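Local coordinates for protein D-isomer specific 2-hydroxyacid dehydrogenase NAD-binding (Xanthobacter autotrophicus, PDB 4XA8) that binds NADPH and probably acts as an oxidoreductase of the D-isomer specific 2-hydroxyacid dehydrogenase family, at residues L71-N76 and P94-S99. Numbering follows the deposited sequence.
Sequences LKLVIN and PVTRLS
Strands 73-76 and 95-97 run parallel, their axes 4.6 Å apart; strand 95-97 is the edge strand of the five-stranded parallel sheet within this chain. V74 N donates to P94 O in a nearly straight bond (177°), V74 O accepts from T96 N at 2.8 Å, and N76 N reaches T96 O at 2.8 Å. T96 gives the pairing its distinctive feature. Its CB lies 3.9 Å from V74 O, and with chi1 at 52° the hydroxyl sits between the backbone N and the carbonyl carbon. From there OG1 donates to a lone pair of V74 O at 3.0 Å, so this carbonyl is held by two donors from one residue. OG1 also rests 3.4 Å from I75 CG1, the two side chains lying side by side on the same face, while CG2 extends to L73 CD1, 4.2 Å away. Farther along, the L98 side chain crosses that of I75 at about a right angle, CD2 3.6 Å from CG2. Helix 290-306 meets T96 through N300 and L98 through Q296 and I297. An alanine at T96 lacks OG1 and CG2 and would probably cost V74 O its second donor and thin the packing against I75 and L73. The CB of R97, an NADPH-binding residue, is on the face of V74 and V95, and its side-chain end leads away from strand 73-76. The chemistry thus implies a buried hydroxyl satisfied by the neighbouring strand's backbone.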
loop_
_atom_site.group_PDB
_atom_site.type_symbol
_atom_site.label_atom_id
_atom_site.label_comp_id
_atom_site.label_asym_id
_atom_site.label_seq_id
_atom_site.Cartn_x
_atom_site.Cartn_y
_atom_site.Cartn_z
ATOM N N LEU A 71 -26.431 -12.723 32.460
ATOM C CA LEU A 71 -26.158 -12.163 31.117
ATOM C C LEU A 71 -27.458 -11.947 30.307
ATOM O O LEU A 71 -28.332 -12.855 30.209
ATOM C CB LEU A 71 -25.249 -13.127 30.366
ATOM C CG LEU A 71 -24.316 -12.685 29.269
ATOM C CD1 LEU A 71 -23.427 -11.564 29.783
ATOM C CD2 LEU A 71 -23.523 -13.927 28.869
ATOM N N LYS A 72 -27.571 -10.743 29.749
ATOM C CA LYS A 72 -28.743 -10.300 28.987
ATOM C C LYS A 72 -28.448 -9.995 27.518
ATOM O O LYS A 72 -29.390 -9.903 26.707
ATOM C CB LYS A 72 -29.338 -9.062 29.674
ATOM C CG LYS A 72 -29.829 -9.345 31.114
ATOM C CD LYS A 72 -31.147 -8.649 31.441
ATOM C CE LYS A 72 -31.809 -9.274 32.667
ATOM N NZ LYS A 72 -33.299 -9.281 32.609
ATOM N N LEU A 73 -27.158 -9.835 27.197
ATOM C CA LEU A 73 -26.705 -9.307 25.922
ATOM C C LEU A 73 -25.262 -9.736 25.654
ATOM O O LEU A 73 -24.386 -9.591 26.519
ATOM C CB LEU A 73 -26.818 -7.767 25.937
ATOM C CG LEU A 73 -26.318 -7.012 24.692
ATOM C CD1 LEU A 73 -27.112 -7.461 23.474
ATOM C CD2 LEU A 73 -26.435 -5.496 24.869
ATOM N N VAL A 74 -25.019 -10.298 24.472
ATOM C CA VAL A 74 -23.662 -10.523 23.975
ATOM C C VAL A 74 -23.398 -9.649 22.762
ATOM O O VAL A 74 -24.285 -9.461 21.912
ATOM C CB VAL A 74 -23.434 -11.996 23.596
ATOM C CG1 VAL A 74 -22.067 -12.185 22.945
ATOM C CG2 VAL A 74 -23.543 -12.841 24.827
ATOM N N ILE A 75 -22.187 -9.110 22.707
ATOM C CA ILE A 75 -21.738 -8.286 21.595
ATOM C C ILE A 75 -20.429 -8.880 21.069
ATOM O O ILE A 75 -19.456 -8.989 21.799
ATOM C CB ILE A 75 -21.498 -6.798 21.987
ATOM C CG1 ILE A 75 -22.683 -6.201 22.771
ATOM C CG2 ILE A 75 -21.229 -5.985 20.727
ATOM C CD1 ILE A 75 -22.504 -6.175 24.283
ATOM N N ASN A 76 -20.425 -9.290 19.814
ATOM C CA ASN A 76 -19.257 -9.890 19.206
ATOM C C ASN A 76 -18.351 -8.791 18.619
ATOM O O ASN A 76 -18.824 -7.913 17.904
ATOM C CB ASN A 76 -19.704 -10.892 18.124
ATOM C CG ASN A 76 -18.581 -11.798 17.654
ATOM O OD1 ASN A 76 -18.261 -11.841 16.470
ATOM N ND2 ASN A 76 -17.963 -12.497 18.573
ATOM N N PRO A 94 -30.008 -12.210 23.229
ATOM C CA PRO A 94 -29.594 -11.525 22.010
ATOM C C PRO A 94 -28.061 -11.465 21.849
ATOM O O PRO A 94 -27.328 -11.235 22.826
ATOM C CB PRO A 94 -30.157 -10.111 22.176
ATOM C CG PRO A 94 -31.185 -10.205 23.243
ATOM C CD PRO A 94 -30.801 -11.348 24.121
ATOM N N VAL A 95 -27.632 -11.693 20.610
ATOM C CA VAL A 95 -26.250 -11.627 20.199
ATOM C C VAL A 95 -26.151 -10.573 19.105
ATOM O O VAL A 95 -26.866 -10.632 18.107
ATOM C CB VAL A 95 -25.768 -12.992 19.673
ATOM C CG1 VAL A 95 -24.292 -12.931 19.286
ATOM C CG2 VAL A 95 -25.985 -14.042 20.755
ATOM N N THR A 96 -25.285 -9.599 19.302
ATOM C CA THR A 96 -25.139 -8.531 18.346
ATOM C C THR A 96 -23.719 -8.525 17.796
ATOM O O THR A 96 -22.786 -9.095 18.402
ATOM C CB THR A 96 -25.443 -7.178 18.995
ATOM O OG1 THR A 96 -24.669 -7.048 20.192
ATOM C CG2 THR A 96 -26.921 -7.057 19.312
ATOM N N ARG A 97 -23.593 -7.908 16.635
ATOM C CA ARG A 97 -22.311 -7.620 16.036
ATOM C C ARG A 97 -22.196 -6.097 15.973
ATOM O O ARG A 97 -23.178 -5.372 16.196
ATOM C CB ARG A 97 -22.195 -8.273 14.657
ATOM C CG ARG A 97 -22.752 -7.440 13.514
ATOM C CD ARG A 97 -23.105 -8.283 12.298
ATOM N NE ARG A 97 -23.870 -7.472 11.361
ATOM C CZ ARG A 97 -25.155 -7.135 11.510
ATOM N NH1 ARG A 97 -25.859 -7.539 12.569
ATOM N NH2 ARG A 97 -25.753 -6.388 10.590
ATOM N N LEU A 98 -20.995 -5.614 15.711
ATOM C CA LEU A 98 -20.792 -4.198 15.552
ATOM C C LEU A 98 -21.086 -3.840 14.093
ATOM O O LEU A 98 -20.771 -4.589 13.170
ATOM C CB LEU A 98 -19.381 -3.797 15.921
ATOM C CG LEU A 98 -18.902 -4.320 17.275
ATOM C CD1 LEU A 98 -17.403 -4.074 17.378
ATOM C CD2 LEU A 98 -19.698 -3.703 18.419
ATOM N N SER A 99 -21.737 -2.711 13.902
ATOM C CA SER A 99 -22.023 -2.208 12.578
ATOM C C SER A 99 -21.193 -0.946 12.468
ATOM O O SER A 99 -21.531 0.072 13.059
ATOM C CB SER A 99 -23.522 -1.930 12.455
ATOM O OG SER A 99 -23.857 -1.268 11.246
#